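Nitrite oxidoreductase subunit A (Kuenenia stuttgartiensis, PDB 7B04) belongs to the molybdopterin oxidoreductase family and holds a molybdenum atom, two MD1 groups and an iron/sulfur cluster. Local coordinates at residues B[330-335]-B[345-350]; B[306-311]-B[336-341]. One frame throughout, in Å; residues are numbered along the deposited sequence.

How the contacts relate
Both contacts sit at one end of a five-stranded parallel sheet, their centres about 9 Å apart. Along the chain the segments alternate: 306-311 follows strand 301-304, a helical crossover leads to strand 329-332, and 330-335 runs directly into 336-341 before the chain returns as 345-350. Contact 1 is therefore the pairing of neighbouring strands, with 346-347 outermost within this chain, whereas contact 2 joins the loop and helix start after strand 301-304 to the loop after strand 329-332. Val332 and Trp347 of contact 1 touch contact 2 directly. The arrangement recalls Rossmann-like nucleotide folds: segments following adjacent parallel strands together hold one MD1, contact 1 its base and contact 2 its ribose and phosphate.

Contact 1: B[330-335]-B[345-350]; sequences IVVITP and DYWIPI. With MD1 (phosphoric acid 4-(2-amino-4-oxo-3,4,5,6,-tetrahydro-pteridin-6-yl)-2-hydroxy-3,4-dimercapto-but-3-en-yl ester guanylate ester), chain C.
Val332 and Trp347 form a parallel bridge, carried by a nearly straight bond from Ile348 N to Val332 O (3.0 Å, 174°). The strands are tied at their start as well, where Asp345 works with both main chain and side chain: its N donates to Ile330 O, while OD2 takes Ile330 N on its anti lone pair at 2.9 Å. Farther on, Thr334 N makes only a weak bond to Ile348 O.

Chi1 of Trp347 (169°) sends CG away from the backbone N. The indole turns its edge to Thr334 O and Pro335 O, near its plane, the Trp347 and Thr334 side chains crossing at about a right angle, and NE1 gives a weak, bent bond to Thr334 O at 2.9 Å. That carbonyl also receives a straight CA-H...O contact from Pro349, whose CG lies over one face of the indole, toward the rim. Thr334 OG1 is bonded to Glu336 O.

Apolar contacts gather on the side of the sheet where Val331 and Tyr346 point. Val331 turns CG2 obliquely against the phenolic end of Tyr346, 3.4 Å from CZ; beside them Ile333 and Ile348 point the same way, CG1 of the first 3.7 Å from CD1 of the second. Leu507 and Leu511 of helix 505-517 pack here too.

Ile333 O accepts N2 of the MD1 base at 2.5 Å, and Pro335 CD stands 3.4 Å from N3. Tyr346 and Trp347 also pair antiparallel with a strand of subunit B, continuing the sheet into that chain. The chemistry divides accordingly: backbone bonds and the Asp345 carboxylate tie the edge strand to its neighbour, while a backbone carbonyl and a proline ring at the far end meet the base, consistent with a share in holding it.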
ATOM      1  N   ILE B 330      22.667  -1.399   8.429  1.00 42.36           N
ATOM      2  CA  ILE B 330      21.571  -0.526   8.021  1.00 43.32           C
ATOM      3  C   ILE B 330      21.339   0.509   9.113  1.00 40.46           C
ATOM      4  O   ILE B 330      21.324   0.173  10.303  1.00 42.74           O
ATOM      5  CB  ILE B 330      20.287  -1.333   7.739  1.00 44.13           C
ATOM      6  CG1 ILE B 330      20.531  -2.333   6.608  1.00 43.66           C
ATOM      7  CG2 ILE B 330      19.131  -0.406   7.390  1.00 38.70           C
ATOM      8  CD1 ILE B 330      19.430  -3.358   6.448  1.00 46.44           C
ATOM      9  N   VAL B 331      21.162   1.766   8.710  1.00 38.71           N
ATOM     10  CA  VAL B 331      20.931   2.869   9.636  1.00 40.50           C
ATOM     11  C   VAL B 331      19.728   3.670   9.159  1.00 37.60           C
ATOM     12  O   VAL B 331      19.615   3.980   7.968  1.00 42.72           O
ATOM     13  CB  VAL B 331      22.164   3.788   9.750  1.00 39.65           C
ATOM     14  CG1 VAL B 331      21.911   4.901  10.759  1.00 38.60           C
ATOM     15  CG2 VAL B 331      23.396   2.989  10.124  1.00 39.08           C
ATOM     16  N   VAL B 332      18.834   4.003  10.089  1.00 34.26           N
ATOM     17  CA  VAL B 332      17.661   4.824   9.812  1.00 37.22           C
ATOM     18  C   VAL B 332      17.661   5.987  10.793  1.00 38.53           C
ATOM     19  O   VAL B 332      17.795   5.783  12.004  1.00 41.93           O
ATOM     20  CB  VAL B 332      16.353   4.017   9.926  1.00 43.57           C
ATOM     21  CG1 VAL B 332      15.148   4.928   9.760  1.00 41.19           C
ATOM     22  CG2 VAL B 332      16.328   2.904   8.891  1.00 38.63           C
ATOM     23  N   ILE B 333      17.510   7.201  10.276  1.00 41.99           N
ATOM     24  CA  ILE B 333      17.573   8.418  11.086  1.00 45.41           C
ATOM     25  C   ILE B 333      16.249   9.145  10.888  1.00 47.99           C
ATOM     26  O   ILE B 333      16.111   9.995  10.007  1.00 44.55           O
ATOM     27  CB  ILE B 333      18.758   9.309  10.705  1.00 39.42           C
ATOM     28  CG1 ILE B 333      20.071   8.532  10.801  1.00 39.95           C
ATOM     29  CG2 ILE B 333      18.799  10.553  11.582  1.00 42.35           C
ATOM     30  CD1 ILE B 333      21.235   9.227  10.134  1.00 45.96           C
ATOM     31  N   THR B 334      15.269   8.847  11.734  1.00 44.89           N
ATOM     32  CA  THR B 334      13.936   9.412  11.594  1.00 40.50           C
ATOM     33  C   THR B 334      13.400   9.784  12.967  1.00 40.01           C
ATOM     34  O   THR B 334      13.804   9.192  13.976  1.00 42.68           O
ATOM     35  CB  THR B 334      12.960   8.438  10.908  1.00 42.53           C
ATOM     36  OG1 THR B 334      12.935   7.193  11.618  1.00 43.06           O
ATOM     37  CG2 THR B 334      13.360   8.194   9.457  1.00 45.90           C
ATOM     38  N   PRO B 335      12.499  10.767  13.040  1.00 36.51           N
ATOM     39  CA  PRO B 335      11.872  11.077  14.332  1.00 35.14           C
ATOM     40  C   PRO B 335      11.015   9.942  14.853  1.00 36.21           C
ATOM     41  O   PRO B 335      10.930   9.751  16.072  1.00 41.46           O
ATOM     42  CB  PRO B 335      11.030  12.322  14.025  1.00 37.87           C
ATOM     43  CG  PRO B 335      10.743  12.215  12.564  1.00 38.36           C
ATOM     44  CD  PRO B 335      11.977  11.620  11.957  1.00 39.05           C
ATOM     45  N   ASP B 345      20.169  -1.509  11.864  1.00 42.48           N
ATOM     46  CA  ASP B 345      21.026  -2.004  12.933  1.00 42.20           C
ATOM     47  C   ASP B 345      20.894  -1.142  14.180  1.00 50.21           C
ATOM     48  O   ASP B 345      20.972  -1.654  15.303  1.00 54.39           O
ATOM     49  CB  ASP B 345      22.478  -2.037  12.454  1.00 45.00           C
ATOM     50  CG  ASP B 345      22.842  -3.342  11.769  1.00 47.24           C
ATOM     51  OD1 ASP B 345      23.219  -4.304  12.469  1.00 44.87           O
ATOM     52  OD2 ASP B 345      22.736  -3.410  10.528  1.00 50.00           O
ATOM     53  N   TYR B 346      20.703   0.164  14.000  1.00 46.32           N
ATOM     54  CA  TYR B 346      20.478   1.084  15.108  1.00 46.90           C
ATOM     55  C   TYR B 346      19.695   2.280  14.585  1.00 47.14           C
ATOM     56  O   TYR B 346      20.029   2.827  13.530  1.00 44.11           O
ATOM     57  CB  TYR B 346      21.799   1.525  15.758  1.00 55.15           C
ATOM     58  CG  TYR B 346      22.899   1.954  14.807  1.00 53.07           C
ATOM     59  CD1 TYR B 346      23.676   1.015  14.138  1.00 59.38           C
ATOM     60  CD2 TYR B 346      23.186   3.298  14.609  1.00 42.63           C
ATOM     61  CE1 TYR B 346      24.689   1.404  13.281  1.00 60.45           C
ATOM     62  CE2 TYR B 346      24.199   3.696  13.755  1.00 36.99           C
ATOM     63  CZ  TYR B 346      24.948   2.746  13.097  1.00 46.28           C
ATOM     64  OH  TYR B 346      25.954   3.142  12.246  1.00 55.97           O
ATOM     65  N   TRP B 347      18.654   2.672  15.317  1.00 45.29           N
ATOM     66  CA  TRP B 347      17.773   3.763  14.917  1.00 38.43           C
ATOM     67  C   TRP B 347      18.154   5.040  15.653  1.00 42.60           C
ATOM     68  O   TRP B 347      18.270   5.042  16.883  1.00 47.17           O
ATOM     69  CB  TRP B 347      16.312   3.412  15.204  1.00 38.51           C
ATOM     70  CG  TRP B 347      15.372   4.576  15.073  1.00 40.26           C
ATOM     71  CD1 TRP B 347      15.175   5.347  13.965  1.00 45.09           C
ATOM     72  CD2 TRP B 347      14.505   5.101  16.086  1.00 32.99           C
ATOM     73  NE1 TRP B 347      14.237   6.318  14.224  1.00 36.80           N
ATOM     74  CE2 TRP B 347      13.811   6.189  15.519  1.00 31.68           C
ATOM     75  CE3 TRP B 347      14.247   4.756  17.416  1.00 35.15           C
ATOM     76  CZ2 TRP B 347      12.879   6.934  16.236  1.00 33.58           C
ATOM     77  CZ3 TRP B 347      13.318   5.497  18.126  1.00 44.39           C
ATOM     78  CH2 TRP B 347      12.645   6.573  17.535  1.00 42.65           C
ATOM     79  N   ILE B 348      18.346   6.117  14.898  1.00 41.08           N
ATOM     80  CA  ILE B 348      18.736   7.410  15.459  1.00 41.05           C
ATOM     81  C   ILE B 348      17.529   8.341  15.491  1.00 38.94           C
ATOM     82  O   ILE B 348      17.141   8.881  14.445  1.00 40.33           O
ATOM     83  CB  ILE B 348      19.886   8.041  14.658  1.00 37.32           C
ATOM     84  CG1 ILE B 348      21.118   7.135  14.678  1.00 39.74           C
ATOM     85  CG2 ILE B 348      20.229   9.418  15.211  1.00 31.75           C
ATOM     86  CD1 ILE B 348      22.196   7.552  13.702  1.00 38.34           C
ATOM     87  N   PRO B 349      16.896   8.545  16.646  1.00 38.53           N
ATOM     88  CA  PRO B 349      15.852   9.570  16.734  1.00 42.26           C
ATOM     89  C   PRO B 349      16.445  10.954  16.515  1.00 42.26           C
ATOM     90  O   PRO B 349      17.603  11.218  16.845  1.00 47.79           O
ATOM     91  CB  PRO B 349      15.311   9.412  18.161  1.00 40.13           C
ATOM     92  CG  PRO B 349      15.725   8.035  18.578  1.00 46.42           C
ATOM     93  CD  PRO B 349      17.040   7.797  17.906  1.00 41.05           C
ATOM     94  N   ILE B 350      15.634  11.845  15.948  1.00 33.64           N
ATOM     95  CA  ILE B 350      16.083  13.196  15.639  1.00 40.95           C
ATOM     96  C   ILE B 350      14.882  14.127  15.672  1.00 44.76           C
ATOM     97  O   ILE B 350      13.743  13.712  15.436  1.00 39.08           O
ATOM     98  CB  ILE B 350      16.808  13.251  14.272  1.00 41.02           C
ATOM     99  CG1 ILE B 350      17.595  14.556  14.126  1.00 41.47           C
ATOM    100  CG2 ILE B 350      15.822  13.081  13.129  1.00 42.90           C
ATOM    101  CD1 ILE B 350      18.600  14.539  13.002  1.00 44.34           C
TER
HETATM  102  PB  MD1 C5802       9.328   9.314   0.992  1.00 36.20           P
HETATM  103  O3B MD1 C5802       8.596  10.541   1.811  1.00 44.27           O
HETATM  104  O1B MD1 C5802       9.561   8.151   1.926  1.00 28.88           O
HETATM  105  O2B MD1 C5802      10.651   9.796   0.448  1.00 35.60           O
HETATM  106  O3A MD1 C5802       8.345   8.849  -0.250  1.00 36.39           O
HETATM  107  C10 MD1 C5802       8.122   9.702  -1.340  1.00 37.46           C
HETATM  108  C11 MD1 C5802       7.953   8.841  -2.625  1.00 43.16           C
HETATM  109  O11 MD1 C5802       7.217   7.499  -2.145  1.00 50.40           O
HETATM  110  C12 MD1 C5802       7.367   9.572  -3.585  1.00 40.85           C
HETATM  111  S12 MD1 C5802       7.797  11.331  -3.726  1.00 39.87           S
HETATM  112  C13 MD1 C5802       6.366   9.074  -4.661  1.00 39.75           C
HETATM  113  S13 MD1 C5802       5.769  10.326  -5.832  1.00 48.04           S
HETATM  114  C14 MD1 C5802       5.829   7.747  -4.782  1.00 40.94           C
HETATM  115  N15 MD1 C5802       4.926   7.568  -3.468  1.00 39.94           N
HETATM  116  C16 MD1 C5802       4.580   6.229  -3.217  1.00 36.28           C
HETATM  117  C15 MD1 C5802       3.233   5.836  -2.723  1.00 37.91           C
HETATM  118  O14 MD1 C5802       2.402   6.658  -2.533  1.00 39.34           O
HETATM  119  N17 MD1 C5802       2.945   4.397  -2.472  1.00 48.18           N
HETATM  120  C17 MD1 C5802       4.034   3.327  -2.720  1.00 47.40           C
HETATM  121  N16 MD1 C5802       3.741   1.928  -2.474  1.00 56.72           N
HETATM  122  N18 MD1 C5802       5.403   3.727  -3.220  1.00 47.84           N
HETATM  123  C20 MD1 C5802       5.699   5.114  -3.470  1.00 44.69           C
HETATM  124  N8  MD1 C5802       6.958   5.540  -3.932  1.00 39.45           N
HETATM  125  C7  MD1 C5802       6.810   6.645  -5.087  1.00 40.19           C
HETATM  126  PA  MD1 C5802       8.016  10.426   3.351  1.00 35.35           P
HETATM  127  O1A MD1 C5802       7.054  11.565   3.577  1.00 44.99           O
HETATM  128  O2A MD1 C5802       7.299   9.107   3.497  1.00 41.02           O
HETATM  129  O5' MD1 C5802       9.223  10.517   4.470  1.00 29.29           O
HETATM  130  C5' MD1 C5802       9.932   9.361   4.803  1.00 36.14           C
HETATM  131  C4' MD1 C5802      10.315   9.351   6.324  1.00 42.65           C
HETATM  132  O4' MD1 C5802      11.072  10.649   6.748  1.00 48.36           O
HETATM  133  C1' MD1 C5802      10.395  11.019   8.096  1.00 45.71           C
HETATM  134  N9  MD1 C5802      10.574  12.456   8.433  1.00 44.87           N
HETATM  135  C4  MD1 C5802      11.781  12.912   8.751  1.00 42.46           C
HETATM  136  N3  MD1 C5802      13.108  12.240   8.846  1.00 41.72           N
HETATM  137  C2  MD1 C5802      14.293  13.008   9.224  1.00 41.86           C
HETATM  138  N2  MD1 C5802      15.584  12.353   9.315  1.00 43.97           N
HETATM  139  N1  MD1 C5802      14.177  14.419   9.506  1.00 51.41           N
HETATM  140  C6  MD1 C5802      12.900  15.056   9.414  1.00 47.37           C
HETATM  141  O6  MD1 C5802      12.798  16.213   9.642  1.00 48.93           O
HETATM  142  C5  MD1 C5802      11.662  14.242   9.017  1.00 43.66           C
HETATM  143  N7  MD1 C5802      10.385  14.580   8.859  1.00 45.79           N
HETATM  144  C8  MD1 C5802       9.698  13.477   8.498  1.00 43.04           C
HETATM  145  C2' MD1 C5802       9.176  10.748   7.854  1.00 49.23           C
HETATM  146  O2' MD1 C5802       8.420  10.614   9.092  1.00 52.34           O
HETATM  147  C3' MD1 C5802       9.265   9.296   7.054  1.00 43.19           C
HETATM  148  O3' MD1 C5802       9.406   8.208   8.013  1.00 39.13           O

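Contact 2: B[306-311]-B[336-341]; sequences GKNLIE and EYSPSA. With MD1 (phosphoric acid 4-(2-amino-4-oxo-3,4,5,6,-tetrahydro-pteridin-6-yl)-2-hydroxy-3,4-dimercapto-but-3-en-yl ester guanylate ester), chain C.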
ATOM      1  N   GLY B 306      15.678  10.487   5.343  1.00 37.64           N
ATOM      2  CA  GLY B 306      14.361  11.054   5.156  1.00 38.02           C
ATOM      3  C   GLY B 306      13.484  10.182   4.286  1.00 36.75           C
ATOM      4  O   GLY B 306      12.621  10.687   3.558  1.00 43.44           O
ATOM      5  N   LYS B 307      13.701   8.877   4.351  1.00 37.64           N
ATOM      6  CA  LYS B 307      12.940   7.999   3.436  1.00 44.08           C
ATOM      7  C   LYS B 307      12.451   6.697   4.073  1.00 44.60           C
ATOM      8  O   LYS B 307      13.214   6.062   4.779  1.00 46.98           O
ATOM      9  CB  LYS B 307      13.869   7.666   2.271  1.00 40.10           C
ATOM     10  CG  LYS B 307      13.455   6.523   1.377  1.00 36.13           C
ATOM     11  CD  LYS B 307      13.148   6.982  -0.001  1.00 41.50           C
ATOM     12  CE  LYS B 307      12.046   6.192  -0.653  1.00 38.42           C
ATOM     13  NZ  LYS B 307      11.520   6.901  -1.833  1.00 38.63           N
ATOM     14  N   ASN B 308      11.200   6.335   3.797  1.00 39.37           N
ATOM     15  CA  ASN B 308      10.651   5.017   4.181  1.00 43.80           C
ATOM     16  C   ASN B 308      10.822   4.103   2.978  1.00 37.81           C
ATOM     17  O   ASN B 308       9.877   3.908   2.250  1.00 35.08           O
ATOM     18  CB  ASN B 308       9.165   5.078   4.499  1.00 48.94           C
ATOM     19  CG  ASN B 308       8.778   4.179   5.642  1.00 46.72           C
ATOM     20  OD1 ASN B 308       9.391   3.148   5.841  1.00 46.95           O
ATOM     21  ND2 ASN B 308       7.795   4.585   6.408  1.00 40.16           N
ATOM     22  N   LEU B 309      11.978   3.472   2.850  1.00 43.66           N
ATOM     23  CA  LEU B 309      12.247   2.587   1.691  1.00 47.47           C
ATOM     24  C   LEU B 309      11.273   1.407   1.699  1.00 44.31           C
ATOM     25  O   LEU B 309      10.873   0.988   0.641  1.00 35.43           O
ATOM     26  CB  LEU B 309      13.712   2.147   1.744  1.00 35.69           C
ATOM     27  CG  LEU B 309      14.487   2.235   0.434  1.00 38.79           C
ATOM     28  CD1 LEU B 309      13.907   3.260  -0.510  1.00 30.94           C
ATOM     29  CD2 LEU B 309      15.947   2.519   0.673  1.00 30.93           C
ATOM     30  N   ILE B 310      10.957   0.889   2.881  1.00 52.72           N
ATOM     31  CA  ILE B 310      10.032  -0.249   3.121  1.00 38.22           C
ATOM     32  C   ILE B 310       8.608   0.064   2.677  1.00 37.23           C
ATOM     33  O   ILE B 310       7.981  -0.850   2.216  1.00 41.40           O
ATOM     34  CB  ILE B 310      10.088  -0.660   4.591  1.00 37.39           C
ATOM     35  CG1 ILE B 310      11.341  -1.471   4.890  1.00 32.12           C
ATOM     36  CG2 ILE B 310       8.847  -1.421   4.959  1.00 38.59           C
ATOM     37  CD1 ILE B 310      12.465  -1.131   3.999  1.00 33.09           C
ATOM     38  N   GLU B 311       8.098   1.281   2.841  1.00 43.76           N
ATOM     39  CA  GLU B 311       6.710   1.486   2.446  1.00 40.09           C
ATOM     40  C   GLU B 311       6.545   2.228   1.133  1.00 40.51           C
ATOM     41  O   GLU B 311       5.427   2.264   0.603  1.00 45.37           O
ATOM     42  CB  GLU B 311       5.936   2.323   3.478  1.00 36.96           C
ATOM     43  CG  GLU B 311       5.892   1.903   4.917  1.00 38.81           C
ATOM     44  CD  GLU B 311       4.874   2.757   5.655  1.00 48.75           C
ATOM     45  OE1 GLU B 311       4.064   3.417   4.970  1.00 43.77           O
ATOM     46  OE2 GLU B 311       4.884   2.796   6.898  1.00 58.61           O
ATOM     47  N   GLU B 336      10.381   9.185  13.967  1.00 38.53           N
ATOM     48  CA  GLU B 336       9.521   8.075  14.338  1.00 35.48           C
ATOM     49  C   GLU B 336      10.263   6.753  14.201  1.00 35.06           C
ATOM     50  O   GLU B 336      11.289   6.653  13.524  1.00 42.02           O
ATOM     51  CB  GLU B 336       8.276   8.050  13.448  1.00 33.30           C
ATOM     52  CG  GLU B 336       8.508   7.352  12.112  1.00 35.90           C
ATOM     53  CD  GLU B 336       8.463   8.299  10.930  1.00 43.42           C
ATOM     54  OE1 GLU B 336       9.111   9.365  10.993  1.00 49.08           O
ATOM     55  OE2 GLU B 336       7.793   7.973   9.928  1.00 59.00           O
ATOM     56  N   TYR B 337       9.735   5.731  14.872  1.00 34.96           N
ATOM     57  CA  TYR B 337      10.185   4.360  14.648  1.00 34.57           C
ATOM     58  C   TYR B 337       9.350   3.828  13.491  1.00 38.23           C
ATOM     59  O   TYR B 337       8.270   3.268  13.677  1.00 35.75           O
ATOM     60  CB  TYR B 337      10.046   3.512  15.904  1.00 37.41           C
ATOM     61  CG  TYR B 337      10.677   2.145  15.767  1.00 42.51           C
ATOM     62  CD1 TYR B 337      12.056   1.987  15.803  1.00 37.89           C
ATOM     63  CD2 TYR B 337       9.894   1.013  15.590  1.00 42.16           C
ATOM     64  CE1 TYR B 337      12.638   0.738  15.669  1.00 40.91           C
ATOM     65  CE2 TYR B 337      10.466  -0.238  15.457  1.00 40.16           C
ATOM     66  CZ  TYR B 337      11.836  -0.370  15.498  1.00 42.80           C
ATOM     67  OH  TYR B 337      12.401  -1.618  15.367  1.00 37.28           O
ATOM     68  N   SER B 338       9.857   4.017  12.282  1.00 38.74           N
ATOM     69  CA  SER B 338       9.122   3.719  11.063  1.00 37.63           C
ATOM     70  C   SER B 338       9.297   2.258  10.685  1.00 36.32           C
ATOM     71  O   SER B 338      10.136   1.549  11.244  1.00 34.03           O
ATOM     72  CB  SER B 338       9.606   4.636   9.941  1.00 46.37           C
ATOM     73  OG  SER B 338      10.950   4.351   9.589  1.00 50.10           O
ATOM     74  N   PRO B 339       8.488   1.758   9.745  1.00 42.26           N
ATOM     75  CA  PRO B 339       8.713   0.394   9.241  1.00 41.28           C
ATOM     76  C   PRO B 339      10.097   0.179   8.664  1.00 37.79           C
ATOM     77  O   PRO B 339      10.550  -0.970   8.592  1.00 41.92           O
ATOM     78  CB  PRO B 339       7.630   0.238   8.170  1.00 35.58           C
ATOM     79  CG  PRO B 339       6.534   1.090   8.670  1.00 38.02           C
ATOM     80  CD  PRO B 339       7.200   2.297   9.275  1.00 37.34           C
ATOM     81  N   SER B 340      10.786   1.242   8.250  1.00 35.79           N
ATOM     82  CA  SER B 340      12.170   1.109   7.824  1.00 34.81           C
ATOM     83  C   SER B 340      13.117   0.981   9.006  1.00 32.79           C
ATOM     84  O   SER B 340      14.227   0.464   8.844  1.00 32.33           O
ATOM     85  CB  SER B 340      12.576   2.302   6.960  1.00 40.63           C
ATOM     86  OG  SER B 340      11.812   2.351   5.767  1.00 35.30           O
ATOM     87  N   ALA B 341      12.696   1.426  10.191  1.00 37.80           N
ATOM     88  CA  ALA B 341      13.565   1.369  11.359  1.00 36.82           C
ATOM     89  C   ALA B 341      13.730  -0.057  11.873  1.00 38.79           C
ATOM     90  O   ALA B 341      14.739  -0.361  12.520  1.00 40.19           O
ATOM     91  CB  ALA B 341      13.028   2.277  12.459  1.00 41.71           C
TER
HETATM   92  PB  MD1 C5802       9.328   9.314   0.992  1.00 36.20           P
HETATM   93  O3B MD1 C5802       8.596  10.541   1.811  1.00 44.27           O
HETATM   94  O1B MD1 C5802       9.561   8.151   1.926  1.00 28.88           O
HETATM   95  O2B MD1 C5802      10.651   9.796   0.448  1.00 35.60           O
HETATM   96  O3A MD1 C5802       8.345   8.849  -0.250  1.00 36.39           O
HETATM   97  C10 MD1 C5802       8.122   9.702  -1.340  1.00 37.46           C
HETATM   98  C11 MD1 C5802       7.953   8.841  -2.625  1.00 43.16           C
HETATM   99  O11 MD1 C5802       7.217   7.499  -2.145  1.00 50.40           O
HETATM  100  C12 MD1 C5802       7.367   9.572  -3.585  1.00 40.85           C
HETATM  101  S12 MD1 C5802       7.797  11.331  -3.726  1.00 39.87           S
HETATM  102  C13 MD1 C5802       6.366   9.074  -4.661  1.00 39.75           C
HETATM  103  S13 MD1 C5802       5.769  10.326  -5.832  1.00 48.04           S
HETATM  104  C14 MD1 C5802       5.829   7.747  -4.782  1.00 40.94           C
HETATM  105  N15 MD1 C5802       4.926   7.568  -3.468  1.00 39.94           N
HETATM  106  C16 MD1 C5802       4.580   6.229  -3.217  1.00 36.28           C
HETATM  107  C15 MD1 C5802       3.233   5.836  -2.723  1.00 37.91           C
HETATM  108  O14 MD1 C5802       2.402   6.658  -2.533  1.00 39.34           O
HETATM  109  N17 MD1 C5802       2.945   4.397  -2.472  1.00 48.18           N
HETATM  110  C17 MD1 C5802       4.034   3.327  -2.720  1.00 47.40           C
HETATM  111  N16 MD1 C5802       3.741   1.928  -2.474  1.00 56.72           N
HETATM  112  N18 MD1 C5802       5.403   3.727  -3.220  1.00 47.84           N
HETATM  113  C20 MD1 C5802       5.699   5.114  -3.470  1.00 44.69           C
HETATM  114  N8  MD1 C5802       6.958   5.540  -3.932  1.00 39.45           N
HETATM  115  C7  MD1 C5802       6.810   6.645  -5.087  1.00 40.19           C
HETATM  116  PA  MD1 C5802       8.016  10.426   3.351  1.00 35.35           P
HETATM  117  O1A MD1 C5802       7.054  11.565   3.577  1.00 44.99           O
HETATM  118  O2A MD1 C5802       7.299   9.107   3.497  1.00 41.02           O
HETATM  119  O5' MD1 C5802       9.223  10.517   4.470  1.00 29.29           O
HETATM  120  C5' MD1 C5802       9.932   9.361   4.803  1.00 36.14           C
HETATM  121  C4' MD1 C5802      10.315   9.351   6.324  1.00 42.65           C
HETATM  122  O4' MD1 C5802      11.072  10.649   6.748  1.00 48.36           O
HETATM  123  C1' MD1 C5802      10.395  11.019   8.096  1.00 45.71           C
HETATM  124  N9  MD1 C5802      10.574  12.456   8.433  1.00 44.87           N
HETATM  125  C4  MD1 C5802      11.781  12.912   8.751  1.00 42.46           C
HETATM  126  N3  MD1 C5802      13.108  12.240   8.846  1.00 41.72           N
HETATM  127  C2  MD1 C5802      14.293  13.008   9.224  1.00 41.86           C
HETATM  128  N2  MD1 C5802      15.584  12.353   9.315  1.00 43.97           N
HETATM  129  N1  MD1 C5802      14.177  14.419   9.506  1.00 51.41           N
HETATM  130  C6  MD1 C5802      12.900  15.056   9.414  1.00 47.37           C
HETATM  131  O6  MD1 C5802      12.798  16.213   9.642  1.00 48.93           O
HETATM  132  C5  MD1 C5802      11.662  14.242   9.017  1.00 43.66           C
HETATM  133  N7  MD1 C5802      10.385  14.580   8.859  1.00 45.79           N
HETATM  134  C8  MD1 C5802       9.698  13.477   8.498  1.00 43.04           C
HETATM  135  C2' MD1 C5802       9.176  10.748   7.854  1.00 49.23           C
HETATM  136  O2' MD1 C5802       8.420  10.614   9.092  1.00 52.34           O
HETATM  137  C3' MD1 C5802       9.265   9.296   7.054  1.00 43.19           C
HETATM  138  O3' MD1 C5802       9.406   8.208   8.013  1.00 39.13           O
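Asn308 and Ser340 meet through their side chains, and Asn308 is the one to follow outward. Its backbone N already points at MD1, donating to phosphate oxygen O1B at 3.1 Å in a nearly straight bond (168°). CB lies about equally far from that oxygen and from Ser340 OG. At CG the amide divides. OD1 accepts the Ser340 hydroxyl at 2.5 Å, the donor tilted 25° from the carbonyl plane, whereas ND2 comes to Pro339 CD at 3.7 Å, the Asn308 and Pro339 side chains crossing at about a right angle, with Ser338 CB a little farther away.

Ser340 OG is used twice. Besides donating to OD1 it accepts Ile310 N in a weak bond of 3.3 Å, which places the hydroxyl by the first amides of the short helix. Asn308 itself occupies the N-cap position of that helix.

Next to this polar core, Pro339 is packed from the helix side. Its CB touches Ile310 CG2 at 3.8 Å, the two side chains crossing obliquely, and the Glu311 side chain also lies obliquely against the proline ring. One oxygen of that carboxylate, OE1, makes a salt bridge to Lys1019.

Glu336 opens the second segment and turns to the MD1 ribose: O3' donates to OE2 at 2.5 Å and O2' to OE1, so one carboxylate receives both hydroxyls. Together the two segments give the ligand a backbone N-H for one phosphate oxygen and a carboxylate for the ribose hydroxyls, while the Asn308-Ser340 bond probably keeps the phosphate-binding turn in position as second-shell support.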